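PDB 1WVG: CDP-glucose 4,6-dehydratase from Salmonella enterica subsp. enterica serovar Typhi, which catalyses the NAD(+)-dependent dehydration of CDP-D-glucose to CDP-4-dehydro-6-deoxy-D-glucose, a step in making the dideoxysugar CDP-3,6-dideoxy-D-mannose for the lipopolysaccharide O-antigen. Local coordinates for residues V93-Y97 and P297-H301; D133-N138 and A300-L305; P226-W232 and A269-I275. All coordinates share one frame; numbering follows the deposited sequence.

Contact 1 (V93-Y97 and P297-H301); sequences VRLSY and PHEAH. With CXY (cytidine-5'-diphospho-beta-D-xylose), chain D.
Y97 and H298 make the one hydrogen bond between the two segments. The phenol OH of Y97 donates to the backbone O of H298 at 2.5 Å. It approaches from the flank of the carbonyl, at a C=O...donor angle of 119° and a little out of the carbonyl plane. H298 O in turn lies at the edge of the Y97 ring, close to the ring plane. The same hydroxyl sits 3.4 Å from CB of H298, while the imidazole turns away to meet the ring of Y154.

Apolar contact is looser. CD1 of Y97 passes CB of P297 at 4.5 Å. CG1 of V93 reaches CG of E299 at 4.2 Å.

Charge is handled mostly by outside partners. The NH2 of R94 forms a salt bridge with D205, while CG of P297 comes to the edge of the R94 guanidinium, 4.0 Å from NH1. E299 lies close by, but the charged atoms of R94 and E299 do not touch. The E299 carboxylate is salt-bridged through OE2 to R224. OE2 also accepts a weak hydrogen bond, 2.8 Å, from the ribose hydroxyl O2D of CDP-xylose. V93 lines the same pocket, with CG2 3.7 Å from the phosphate oxygen O2B.

The contact thus joins the short helix 93-98 to the loop between strand 289-291 and helix 308-314. V93, S96 and Y97 also pack on the start of helix 156-175, and Y97 touches S174 of the second subunit.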
loop_
_atom_site.group_PDB
_atom_site.type_symbol
_atom_site.label_atom_id
_atom_site.label_comp_id
_atom_site.label_asym_id
_atom_site.label_seq_id
_atom_site.Cartn_x
_atom_site.Cartn_y
_atom_site.Cartn_z
ATOM N N VAL A 93 -18.698 4.834 21.261
ATOM C CA VAL A 93 -18.612 5.749 20.129
ATOM C C VAL A 93 -19.325 7.111 20.273
ATOM O O VAL A 93 -18.697 8.172 20.234
ATOM C CB VAL A 93 -18.955 5.060 18.789
ATOM C CG1 VAL A 93 -18.954 6.096 17.665
ATOM C CG2 VAL A 93 -17.941 3.970 18.420
ATOM N N ARG A 94 -20.658 7.054 20.369
ATOM C CA ARG A 94 -21.486 8.256 20.473
ATOM C C ARG A 94 -21.066 9.092 21.658
ATOM O O ARG A 94 -20.953 10.301 21.554
ATOM C CB ARG A 94 -22.992 7.984 20.395
ATOM C CG ARG A 94 -23.382 6.913 19.362
ATOM C CD ARG A 94 -24.798 7.023 18.795
ATOM N NE ARG A 94 -25.889 6.781 19.735
ATOM C CZ ARG A 94 -27.025 7.470 19.693
ATOM N NH1 ARG A 94 -27.218 8.427 18.795
ATOM N NH2 ARG A 94 -27.996 7.204 20.563
ATOM N N LEU A 95 -20.797 8.411 22.777
ATOM C CA LEU A 95 -20.298 9.079 23.963
ATOM C C LEU A 95 -18.975 9.803 23.707
ATOM O O LEU A 95 -18.791 10.943 24.155
ATOM C CB LEU A 95 -20.199 8.125 25.166
ATOM C CG LEU A 95 -19.518 8.798 26.341
ATOM C CD1 LEU A 95 -20.233 10.114 26.640
ATOM C CD2 LEU A 95 -19.608 7.881 27.554
ATOM N N SER A 96 -18.050 9.151 22.965
ATOM C CA SER A 96 -16.755 9.742 22.676
ATOM C C SER A 96 -16.927 11.046 21.972
ATOM O O SER A 96 -16.151 11.981 22.065
ATOM C CB SER A 96 -15.909 8.824 21.804
ATOM O OG SER A 96 -16.401 8.799 20.481
ATOM N N TYR A 97 -17.962 11.129 21.198
ATOM C CA TYR A 97 -18.181 12.386 20.537
ATOM C C TYR A 97 -18.526 13.464 21.566
ATOM O O TYR A 97 -18.142 14.622 21.441
ATOM C CB TYR A 97 -19.361 12.239 19.557
ATOM C CG TYR A 97 -19.011 11.637 18.187
ATOM C CD1 TYR A 97 -19.546 10.407 17.798
ATOM C CD2 TYR A 97 -18.202 12.311 17.265
ATOM C CE1 TYR A 97 -19.286 9.876 16.530
ATOM C CE2 TYR A 97 -17.920 11.796 15.996
ATOM C CZ TYR A 97 -18.472 10.568 15.632
ATOM O OH TYR A 97 -18.210 10.032 14.407
ATOM N N PRO A 297 -24.881 11.097 13.938
ATOM C CA PRO A 297 -23.498 11.139 14.458
ATOM C C PRO A 297 -22.726 9.988 13.799
ATOM O O PRO A 297 -23.107 8.823 13.870
ATOM C CB PRO A 297 -23.610 11.006 15.979
ATOM C CG PRO A 297 -25.062 10.605 16.267
ATOM C CD PRO A 297 -25.844 10.590 14.950
ATOM N N HIS A 298 -21.682 10.324 13.073
ATOM C CA HIS A 298 -20.913 9.353 12.327
ATOM C C HIS A 298 -20.419 8.054 12.979
ATOM O O HIS A 298 -19.646 8.031 13.942
ATOM C CB HIS A 298 -19.879 10.013 11.391
ATOM C CG HIS A 298 -19.329 8.998 10.456
ATOM N ND1 HIS A 298 -18.271 8.182 10.838
ATOM C CD2 HIS A 298 -19.698 8.652 9.196
ATOM C CE1 HIS A 298 -17.998 7.388 9.812
ATOM N NE2 HIS A 298 -18.834 7.647 8.814
ATOM N N GLU A 299 -20.873 6.959 12.364
ATOM C CA GLU A 299 -20.519 5.602 12.714
ATOM C C GLU A 299 -20.158 4.868 11.426
ATOM O O GLU A 299 -20.740 5.136 10.379
ATOM C CB GLU A 299 -21.697 4.847 13.341
ATOM C CG GLU A 299 -21.928 5.070 14.851
ATOM C CD GLU A 299 -22.878 4.057 15.451
ATOM O OE1 GLU A 299 -22.559 2.915 15.782
ATOM O OE2 GLU A 299 -24.100 4.523 15.557
ATOM N N ALA A 300 -19.213 3.929 11.506
ATOM C CA ALA A 300 -18.784 3.145 10.348
ATOM C C ALA A 300 -19.863 2.209 9.876
ATOM O O ALA A 300 -20.546 1.580 10.665
ATOM C CB ALA A 300 -17.620 2.232 10.729
ATOM N N HIS A 301 -19.962 2.073 8.564
ATOM C CA HIS A 301 -20.926 1.141 8.012
ATOM C C HIS A 301 -20.389 -0.301 8.038
ATOM O O HIS A 301 -21.008 -1.247 8.533
ATOM C CB HIS A 301 -21.166 1.524 6.537
ATOM C CG HIS A 301 -21.686 2.911 6.467
ATOM N ND1 HIS A 301 -22.571 3.403 7.432
ATOM C CD2 HIS A 301 -21.443 3.907 5.569
ATOM C CE1 HIS A 301 -22.847 4.661 7.101
ATOM N NE2 HIS A 301 -22.189 4.993 5.990
HETATM O O1B CXY D . -19.686 -1.129 16.864
HETATM P PB CXY D . -19.947 -0.373 18.152
HETATM O O2B CXY D . -20.176 1.103 17.963
HETATM O "O1'" CXY D . -18.694 -0.616 19.189
HETATM O O3A CXY D . -21.169 -1.196 18.617
HETATM P PA CXY D . -22.766 -0.817 18.738
HETATM O O1A CXY D . -23.399 -2.026 19.329
HETATM O O2A CXY D . -22.959 0.420 19.524
HETATM O O5D CXY D . -23.144 -0.550 17.215
HETATM C C5D CXY D . -23.291 -1.685 16.350
HETATM C C4D CXY D . -24.006 -1.244 15.096
HETATM O O4D CXY D . -25.430 -1.313 15.355
HETATM C C3D CXY D . -23.702 0.154 14.559
HETATM O O3D CXY D . -23.726 0.293 13.092
HETATM C C2D CXY D . -24.861 0.908 15.236
HETATM O O2D CXY D . -25.102 2.120 14.516
HETATM C C1D CXY D . -25.988 -0.078 15.025
HETATM N N1 CXY D . -27.142 0.148 15.901
HETATM C C6 CXY D . -26.999 0.073 17.277
HETATM C C5 CXY D . -28.001 0.245 18.102
HETATM C C4 CXY D . -29.307 0.544 17.626
HETATM N N3 CXY D . -29.398 0.594 16.225
HETATM C C2 CXY D . -28.365 0.417 15.319
HETATM N N4 CXY D . -30.297 0.753 18.319
HETATM O O2 CXY D . -28.515 0.499 14.095
HETATM C "C1'" CXY D . -18.821 -1.796 19.962
HETATM C "C2'" CXY D . -18.311 -1.451 21.339
HETATM C "C3'" CXY D . -16.858 -1.048 21.173
HETATM C "C4'" CXY D . -16.055 -2.197 20.565
HETATM C "C5'" CXY D . -16.681 -2.617 19.241
HETATM O "O2'" CXY D . -19.031 -0.339 21.914
HETATM O "O3'" CXY D . -16.288 -0.778 22.467
HETATM O "O4'" CXY D . -14.696 -1.806 20.387
HETATM O "O5'" CXY D . -18.069 -2.921 19.410
#

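Contact 2 (D133-N138 and A300-L305); sequences DKCYDN and AHYLKL. With CXY (cytidine-5'-diphospho-beta-D-xylose), chain D.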
loop_
_atom_site.group_PDB
_atom_site.type_symbol
_atom_site.label_atom_id
_atom_site.label_comp_id
_atom_site.label_asym_id
_atom_site.label_seq_id
_atom_site.Cartn_x
_atom_site.Cartn_y
_atom_site.Cartn_z
ATOM N N ASP A 133 -11.556 -3.402 17.555
ATOM C CA ASP A 133 -11.666 -3.622 16.116
ATOM C C ASP A 133 -11.700 -2.249 15.403
ATOM O O ASP A 133 -11.441 -2.130 14.208
ATOM C CB ASP A 133 -12.856 -4.539 15.735
ATOM C CG ASP A 133 -14.260 -4.117 16.159
ATOM O OD1 ASP A 133 -15.251 -4.828 15.984
ATOM O OD2 ASP A 133 -14.347 -2.909 16.663
ATOM N N LYS A 134 -11.970 -1.169 16.144
ATOM C CA LYS A 134 -12.014 0.166 15.573
ATOM C C LYS A 134 -10.677 0.856 15.440
ATOM O O LYS A 134 -10.615 2.008 15.021
ATOM C CB LYS A 134 -12.961 1.043 16.372
ATOM C CG LYS A 134 -14.297 0.343 16.411
ATOM C CD LYS A 134 -15.484 1.270 16.386
ATOM C CE LYS A 134 -16.697 0.614 17.042
ATOM N NZ LYS A 134 -16.911 -0.769 16.586
ATOM N N CYS A 135 -9.601 0.186 15.795
ATOM C CA CYS A 135 -8.275 0.820 15.687
ATOM C C CYS A 135 -7.811 1.098 14.255
ATOM O O CYS A 135 -6.993 2.013 13.974
ATOM C CB CYS A 135 -7.180 0.035 16.465
ATOM S SG CYS A 135 -6.811 -1.601 15.744
ATOM N N TYR A 136 -8.313 0.265 13.324
ATOM C CA TYR A 136 -7.889 0.382 11.933
ATOM C C TYR A 136 -8.511 1.548 11.205
ATOM O O TYR A 136 -9.689 1.847 11.343
ATOM C CB TYR A 136 -8.257 -0.895 11.134
ATOM C CG TYR A 136 -7.583 -2.185 11.603
ATOM C CD1 TYR A 136 -8.311 -3.161 12.295
ATOM C CD2 TYR A 136 -6.237 -2.447 11.335
ATOM C CE1 TYR A 136 -7.712 -4.347 12.733
ATOM C CE2 TYR A 136 -5.625 -3.629 11.763
ATOM C CZ TYR A 136 -6.363 -4.594 12.456
ATOM O OH TYR A 136 -5.765 -5.755 12.896
ATOM N N ASP A 137 -7.723 2.167 10.355
ATOM C CA ASP A 137 -8.274 3.219 9.533
ATOM C C ASP A 137 -9.396 2.540 8.738
ATOM O O ASP A 137 -9.117 1.542 8.074
ATOM C CB ASP A 137 -7.116 3.621 8.585
ATOM C CG ASP A 137 -7.563 4.663 7.629
ATOM O OD1 ASP A 137 -8.423 5.459 7.912
ATOM O OD2 ASP A 137 -7.011 4.566 6.459
ATOM N N ASN A 138 -10.645 3.008 8.818
ATOM C CA ASN A 138 -11.764 2.364 8.111
ATOM C C ASN A 138 -11.951 2.800 6.648
ATOM O O ASN A 138 -12.362 3.916 6.368
ATOM C CB ASN A 138 -13.067 2.409 8.939
ATOM C CG ASN A 138 -14.140 1.422 8.457
ATOM O OD1 ASN A 138 -14.269 1.162 7.253
ATOM N ND2 ASN A 138 -14.884 0.805 9.386
ATOM N N ALA A 300 -19.213 3.929 11.506
ATOM C CA ALA A 300 -18.784 3.145 10.348
ATOM C C ALA A 300 -19.863 2.209 9.876
ATOM O O ALA A 300 -20.546 1.580 10.665
ATOM C CB ALA A 300 -17.620 2.232 10.729
ATOM N N HIS A 301 -19.962 2.073 8.564
ATOM C CA HIS A 301 -20.926 1.141 8.012
ATOM C C HIS A 301 -20.389 -0.301 8.038
ATOM O O HIS A 301 -21.008 -1.247 8.533
ATOM C CB HIS A 301 -21.166 1.524 6.537
ATOM C CG HIS A 301 -21.686 2.911 6.467
ATOM N ND1 HIS A 301 -22.571 3.403 7.432
ATOM C CD2 HIS A 301 -21.443 3.907 5.569
ATOM C CE1 HIS A 301 -22.847 4.661 7.101
ATOM N NE2 HIS A 301 -22.189 4.993 5.990
ATOM N N TYR A 302 -19.211 -0.486 7.445
ATOM C CA TYR A 302 -18.664 -1.825 7.378
ATOM C C TYR A 302 -17.442 -1.971 8.194
ATOM O O TYR A 302 -16.540 -1.143 8.103
ATOM C CB TYR A 302 -18.188 -2.214 5.981
ATOM C CG TYR A 302 -19.269 -2.054 4.979
ATOM C CD1 TYR A 302 -19.030 -1.280 3.848
ATOM C CD2 TYR A 302 -20.523 -2.632 5.175
ATOM C CE1 TYR A 302 -20.024 -1.091 2.890
ATOM C CE2 TYR A 302 -21.529 -2.441 4.227
ATOM C CZ TYR A 302 -21.274 -1.676 3.087
ATOM O OH TYR A 302 -22.250 -1.478 2.150
ATOM N N LEU A 303 -17.449 -3.082 8.930
ATOM C CA LEU A 303 -16.321 -3.470 9.759
ATOM C C LEU A 303 -16.159 -4.996 9.852
ATOM O O LEU A 303 -16.999 -5.659 10.450
ATOM C CB LEU A 303 -16.319 -2.804 11.153
ATOM C CG LEU A 303 -15.117 -3.208 12.006
ATOM C CD1 LEU A 303 -13.852 -2.898 11.213
ATOM C CD2 LEU A 303 -15.109 -2.426 13.321
ATOM N N LYS A 304 -15.065 -5.548 9.265
ATOM C CA LYS A 304 -14.784 -6.987 9.332
ATOM C C LYS A 304 -13.325 -7.147 9.715
ATOM O O LYS A 304 -12.502 -6.254 9.471
ATOM C CB LYS A 304 -14.990 -7.700 7.998
ATOM C CG LYS A 304 -16.457 -7.866 7.649
ATOM C CD LYS A 304 -16.722 -8.921 6.586
ATOM C CE LYS A 304 -15.815 -8.810 5.382
ATOM N NZ LYS A 304 -16.278 -9.690 4.298
ATOM N N LEU A 305 -12.996 -8.284 10.304
ATOM C CA LEU A 305 -11.611 -8.596 10.692
ATOM C C LEU A 305 -11.119 -9.882 10.013
ATOM O O LEU A 305 -11.790 -10.941 10.055
ATOM C CB LEU A 305 -11.553 -8.969 12.186
ATOM C CG LEU A 305 -11.788 -7.800 13.131
ATOM C CD1 LEU A 305 -11.802 -8.296 14.578
ATOM C CD2 LEU A 305 -10.672 -6.781 12.922
HETATM O O1B CXY D . -19.686 -1.129 16.864
HETATM P PB CXY D . -19.947 -0.373 18.152
HETATM O O2B CXY D . -20.176 1.103 17.963
HETATM O "O1'" CXY D . -18.694 -0.616 19.189
HETATM O O3A CXY D . -21.169 -1.196 18.617
HETATM P PA CXY D . -22.766 -0.817 18.738
HETATM O O1A CXY D . -23.399 -2.026 19.329
HETATM O O2A CXY D . -22.959 0.420 19.524
HETATM O O5D CXY D . -23.144 -0.550 17.215
HETATM C C5D CXY D . -23.291 -1.685 16.350
HETATM C C4D CXY D . -24.006 -1.244 15.096
HETATM O O4D CXY D . -25.430 -1.313 15.355
HETATM C C3D CXY D . -23.702 0.154 14.559
HETATM O O3D CXY D . -23.726 0.293 13.092
HETATM C C2D CXY D . -24.861 0.908 15.236
HETATM O O2D CXY D . -25.102 2.120 14.516
HETATM C C1D CXY D . -25.988 -0.078 15.025
HETATM N N1 CXY D . -27.142 0.148 15.901
HETATM C C6 CXY D . -26.999 0.073 17.277
HETATM C C5 CXY D . -28.001 0.245 18.102
HETATM C C4 CXY D . -29.307 0.544 17.626
HETATM N N3 CXY D . -29.398 0.594 16.225
HETATM C C2 CXY D . -28.365 0.417 15.319
HETATM N N4 CXY D . -30.297 0.753 18.319
HETATM O O2 CXY D . -28.515 0.499 14.095
HETATM C "C1'" CXY D . -18.821 -1.796 19.962
HETATM C "C2'" CXY D . -18.311 -1.451 21.339
HETATM C "C3'" CXY D . -16.858 -1.048 21.173
HETATM C "C4'" CXY D . -16.055 -2.197 20.565
HETATM C "C5'" CXY D . -16.681 -2.617 19.241
HETATM O "O2'" CXY D . -19.031 -0.339 21.914
HETATM O "O3'" CXY D . -16.288 -0.778 22.467
HETATM O "O4'" CXY D . -14.696 -1.806 20.387
HETATM O "O5'" CXY D . -18.069 -2.921 19.410
#
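N138 reaches across to the backbone of Y302. Its ND2 donates to Y302 O at 2.9 Å, with an N-H...O angle of 162°. The acceptor lies in the amide plane of N138, while the donor is tilted 27° from the carbonyl plane of Y302. CG stands anti to the backbone N (chi1 -163°), which carries the amide toward the other segment. ND2 also rests 3.4 Å from CB of A300.

L303 lies against D133, with its CD2 methyl on the carboxylate, 3.4 Å from CG of D133. L305 packs beside it: CD1 is 4.1 Å from CB of D133, and CD2 meets CE1 of Y136 at 3.8 Å, the side chains of L305 and Y136 crossing at about a right angle.

Segment 133-138 follows strand 126-130 of the Rossmann-type parallel sheet. The residues at its start face the nucleotide-sugar pocket of this short-chain dehydrogenase/reductase. K134 NZ donates to the phosphate oxygen O1B of CDP-xylose at 2.8 Å and weakly to O1', the oxygen between phosphate and xylose. It also forms a long salt bridge, 3.3 Å, with OD2 of D133. The ammonium is thus held by both the ligand and the neighbouring carboxylate.

Further out, OD1 of N138 accepts from the backbone N of E140, which fixes the rotation of the amide. The carboxylate of E140 takes the backbone N atoms of H301 and Y302. The phenol OH of Y136 is bonded to N261 and R192, and its ring meets that of Y145.

Contact 3 (P226-W232 and A269-I275); sequences PYSIRPW and AKTVEFI. With CXY (cytidine-5'-diphospho-beta-D-xylose), chain D.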
loop_
_atom_site.group_PDB
_atom_site.type_symbol
_atom_site.label_atom_id
_atom_site.label_comp_id
_atom_site.label_asym_id
_atom_site.label_seq_id
_atom_site.Cartn_x
_atom_site.Cartn_y
_atom_site.Cartn_z
ATOM N N PRO A 226 -29.563 -0.454 9.883
ATOM C CA PRO A 226 -29.926 -1.811 9.520
ATOM C C PRO A 226 -28.973 -2.550 8.622
ATOM O O PRO A 226 -28.884 -3.785 8.662
ATOM C CB PRO A 226 -31.284 -1.736 8.814
ATOM C CG PRO A 226 -31.633 -0.271 8.705
ATOM C CD PRO A 226 -30.587 0.536 9.459
ATOM N N TYR A 227 -28.294 -1.791 7.784
ATOM C CA TYR A 227 -27.367 -2.430 6.883
ATOM C C TYR A 227 -25.908 -2.350 7.331
ATOM O O TYR A 227 -24.975 -2.628 6.574
ATOM C CB TYR A 227 -27.533 -1.891 5.472
ATOM C CG TYR A 227 -28.974 -1.770 5.093
ATOM C CD1 TYR A 227 -29.587 -0.520 5.036
ATOM C CD2 TYR A 227 -29.721 -2.902 4.776
ATOM C CE1 TYR A 227 -30.928 -0.399 4.666
ATOM C CE2 TYR A 227 -31.062 -2.789 4.406
ATOM C CZ TYR A 227 -31.673 -1.536 4.349
ATOM O OH TYR A 227 -32.997 -1.417 3.985
ATOM N N SER A 228 -25.666 -1.940 8.554
ATOM C CA SER A 228 -24.287 -1.920 8.905
ATOM C C SER A 228 -23.888 -3.357 9.213
ATOM O O SER A 228 -24.725 -4.221 9.542
ATOM C CB SER A 228 -24.025 -0.991 10.074
ATOM O OG SER A 228 -24.161 0.339 9.628
ATOM N N ILE A 229 -22.591 -3.572 9.107
ATOM C CA ILE A 229 -21.971 -4.833 9.382
ATOM C C ILE A 229 -20.898 -4.676 10.464
ATOM O O ILE A 229 -20.155 -3.683 10.453
ATOM C CB ILE A 229 -21.294 -5.276 8.102
ATOM C CG1 ILE A 229 -22.415 -5.699 7.167
ATOM C CG2 ILE A 229 -20.376 -6.449 8.444
ATOM C CD1 ILE A 229 -21.933 -5.901 5.743
ATOM N N ARG A 230 -20.806 -5.673 11.355
ATOM C CA ARG A 230 -19.826 -5.719 12.444
ATOM C C ARG A 230 -19.370 -7.153 12.587
ATOM O O ARG A 230 -20.078 -8.068 12.151
ATOM C CB ARG A 230 -20.492 -5.348 13.775
ATOM C CG ARG A 230 -20.844 -3.874 13.908
ATOM C CD ARG A 230 -19.611 -3.000 13.709
ATOM N NE ARG A 230 -19.847 -1.602 13.941
ATOM C CZ ARG A 230 -20.122 -0.750 12.977
ATOM N NH1 ARG A 230 -20.210 -1.116 11.705
ATOM N NH2 ARG A 230 -20.307 0.515 13.311
ATOM N N PRO A 231 -18.232 -7.370 13.235
ATOM C CA PRO A 231 -17.747 -8.721 13.411
ATOM C C PRO A 231 -18.367 -9.332 14.647
ATOM O O PRO A 231 -17.677 -9.610 15.625
ATOM C CB PRO A 231 -16.208 -8.633 13.597
ATOM C CG PRO A 231 -15.830 -7.155 13.540
ATOM C CD PRO A 231 -17.145 -6.368 13.422
ATOM N N TRP A 232 -19.679 -9.560 14.613
ATOM C CA TRP A 232 -20.395 -10.111 15.771
ATOM C C TRP A 232 -19.881 -11.401 16.390
ATOM O O TRP A 232 -19.729 -12.418 15.704
ATOM C CB TRP A 232 -21.885 -10.285 15.473
ATOM C CG TRP A 232 -22.438 -9.214 14.574
ATOM C CD1 TRP A 232 -22.688 -9.315 13.232
ATOM C CD2 TRP A 232 -22.842 -7.893 14.951
ATOM N NE1 TRP A 232 -23.227 -8.150 12.744
ATOM C CE2 TRP A 232 -23.343 -7.254 13.773
ATOM C CE3 TRP A 232 -22.832 -7.198 16.167
ATOM C CZ2 TRP A 232 -23.821 -5.934 13.780
ATOM C CZ3 TRP A 232 -23.296 -5.883 16.141
ATOM C CH2 TRP A 232 -23.799 -5.259 14.980
ATOM N N ALA A 269 -20.265 -12.298 9.948
ATOM C CA ALA A 269 -20.235 -10.838 9.806
ATOM C C ALA A 269 -21.465 -10.345 9.029
ATOM O O ALA A 269 -21.347 -9.966 7.854
ATOM C CB ALA A 269 -18.927 -10.317 9.184
ATOM N N LYS A 270 -22.627 -10.388 9.708
ATOM C CA LYS A 270 -23.924 -9.999 9.169
ATOM C C LYS A 270 -24.331 -8.569 9.512
ATOM O O LYS A 270 -23.652 -7.883 10.279
ATOM C CB LYS A 270 -24.972 -11.023 9.546
ATOM C CG LYS A 270 -24.468 -12.459 9.325
ATOM C CD LYS A 270 -25.337 -13.319 8.406
ATOM C CE LYS A 270 -25.395 -14.802 8.755
ATOM N NZ LYS A 270 -26.534 -15.542 8.137
ATOM N N THR A 271 -25.450 -8.130 8.923
ATOM C CA THR A 271 -25.931 -6.776 9.161
ATOM C C THR A 271 -26.711 -6.704 10.432
ATOM O O THR A 271 -27.227 -7.712 10.927
ATOM C CB THR A 271 -27.025 -6.353 8.145
ATOM O OG1 THR A 271 -28.105 -7.286 8.154
ATOM C CG2 THR A 271 -26.503 -6.165 6.730
ATOM N N VAL A 272 -26.870 -5.454 10.848
ATOM C CA VAL A 272 -27.680 -5.122 11.993
ATOM C C VAL A 272 -29.081 -5.722 11.828
ATOM O O VAL A 272 -29.620 -6.443 12.678
ATOM C CB VAL A 272 -27.707 -3.608 12.118
ATOM C CG1 VAL A 272 -28.722 -3.187 13.164
ATOM C CG2 VAL A 272 -26.317 -3.127 12.556
ATOM N N GLU A 273 -29.667 -5.472 10.671
ATOM C CA GLU A 273 -30.998 -5.978 10.384
ATOM C C GLU A 273 -31.125 -7.473 10.610
ATOM O O GLU A 273 -32.070 -7.992 11.203
ATOM C CB GLU A 273 -31.403 -5.568 8.957
ATOM C CG GLU A 273 -32.644 -6.324 8.448
ATOM C CD GLU A 273 -33.286 -5.609 7.301
ATOM O OE1 GLU A 273 -32.658 -4.925 6.508
ATOM O OE2 GLU A 273 -34.580 -5.812 7.260
ATOM N N PHE A 274 -30.151 -8.197 10.110
ATOM C CA PHE A 274 -30.208 -9.619 10.279
ATOM C C PHE A 274 -30.334 -9.981 11.737
ATOM O O PHE A 274 -31.067 -10.867 12.175
ATOM C CB PHE A 274 -28.872 -10.204 9.792
ATOM C CG PHE A 274 -28.759 -11.652 10.186
ATOM C CD1 PHE A 274 -29.186 -12.647 9.304
ATOM C CD2 PHE A 274 -28.228 -12.049 11.414
ATOM C CE1 PHE A 274 -29.123 -14.002 9.635
ATOM C CE2 PHE A 274 -28.173 -13.395 11.781
ATOM C CZ PHE A 274 -28.617 -14.369 10.883
ATOM N N ILE A 275 -29.519 -9.340 12.521
ATOM C CA ILE A 275 -29.522 -9.655 13.934
ATOM C C ILE A 275 -30.851 -9.343 14.584
ATOM O O ILE A 275 -31.433 -10.184 15.275
ATOM C CB ILE A 275 -28.379 -8.982 14.681
ATOM C CG1 ILE A 275 -27.120 -9.830 14.467
ATOM C CG2 ILE A 275 -28.697 -8.923 16.175
ATOM C CD1 ILE A 275 -25.929 -8.974 14.074
HETATM O O1B CXY D . -19.686 -1.129 16.864
HETATM P PB CXY D . -19.947 -0.373 18.152
HETATM O O2B CXY D . -20.176 1.103 17.963
HETATM O "O1'" CXY D . -18.694 -0.616 19.189
HETATM O O3A CXY D . -21.169 -1.196 18.617
HETATM P PA CXY D . -22.766 -0.817 18.738
HETATM O O1A CXY D . -23.399 -2.026 19.329
HETATM O O2A CXY D . -22.959 0.420 19.524
HETATM O O5D CXY D . -23.144 -0.550 17.215
HETATM C C5D CXY D . -23.291 -1.685 16.350
HETATM C C4D CXY D . -24.006 -1.244 15.096
HETATM O O4D CXY D . -25.430 -1.313 15.355
HETATM C C3D CXY D . -23.702 0.154 14.559
HETATM O O3D CXY D . -23.726 0.293 13.092
HETATM C C2D CXY D . -24.861 0.908 15.236
HETATM O O2D CXY D . -25.102 2.120 14.516
HETATM C C1D CXY D . -25.988 -0.078 15.025
HETATM N N1 CXY D . -27.142 0.148 15.901
HETATM C C6 CXY D . -26.999 0.073 17.277
HETATM C C5 CXY D . -28.001 0.245 18.102
HETATM C C4 CXY D . -29.307 0.544 17.626
HETATM N N3 CXY D . -29.398 0.594 16.225
HETATM C C2 CXY D . -28.365 0.417 15.319
HETATM N N4 CXY D . -30.297 0.753 18.319
HETATM O O2 CXY D . -28.515 0.499 14.095
HETATM C "C1'" CXY D . -18.821 -1.796 19.962
HETATM C "C2'" CXY D . -18.311 -1.451 21.339
HETATM C "C3'" CXY D . -16.858 -1.048 21.173
HETATM C "C4'" CXY D . -16.055 -2.197 20.565
HETATM C "C5'" CXY D . -16.681 -2.617 19.241
HETATM O "O2'" CXY D . -19.031 -0.339 21.914
HETATM O "O3'" CXY D . -16.288 -0.778 22.467
HETATM O "O4'" CXY D . -14.696 -1.806 20.387
HETATM O "O5'" CXY D . -18.069 -2.921 19.410
#
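W232 reaches over to the 269-275 segment with its indole. From CB, a chi1 of -35° turns the ring across toward K270. CD1 passes K270 O at 3.4 Å. NE1 then donates to K270 O at 2.5 Å, nearly straight at 169°. That oxygen lies in the indole plane, but the N-H arrives from above the carbonyl plane. CB of R230 lies over one face of the indole, toward its rim. At the far edge CZ2 meets CG2 of V272 at 4.0 Å, and CH2 ends 3.9 Å from C5D of CDP-xylose.

The backbones also join directly. E273 N donates to P226 O at 2.7 Å, and I229 forms a single beta bridge with T271. T271 N-caps helix 272-283, its OG1 accepting from F274 N at 3.0 Å.

R230 extends to the ligand, its NE donating to the phosphate oxygen O1B at 3.0 Å. Its NH1 donates to I229 O, and its NH2 is bonded to A300 O. Two backbone carbonyls thus hold the guanidinium with its edge to O1B and one face over the ribose hydroxyl O3D. Its positive charge probably offsets part of the diphosphate charge.

How the contacts relate
All three contacts border the CDP-xylose site and touch the ligand. Contacts 1 and 2 have centres about 12 Å apart and share A300 and H301. The centre of contact 3 lies about 13 Å from that of contact 2 and about 16 Å from that of contact 1. Along the chain, 93-97 and 133-138 come first, then both segments of contact 3, then the loop 297-305 that closes contacts 1 and 2. This loop also bonds to contact 3, through H301 O to I229 N. It follows strand 289-291, which pairs with strand 221-223 in a small two-stranded sheet. One late loop therefore ties the segments after the Rossmann-type strands to segment 226-232, beside the CDP ribose and phosphate.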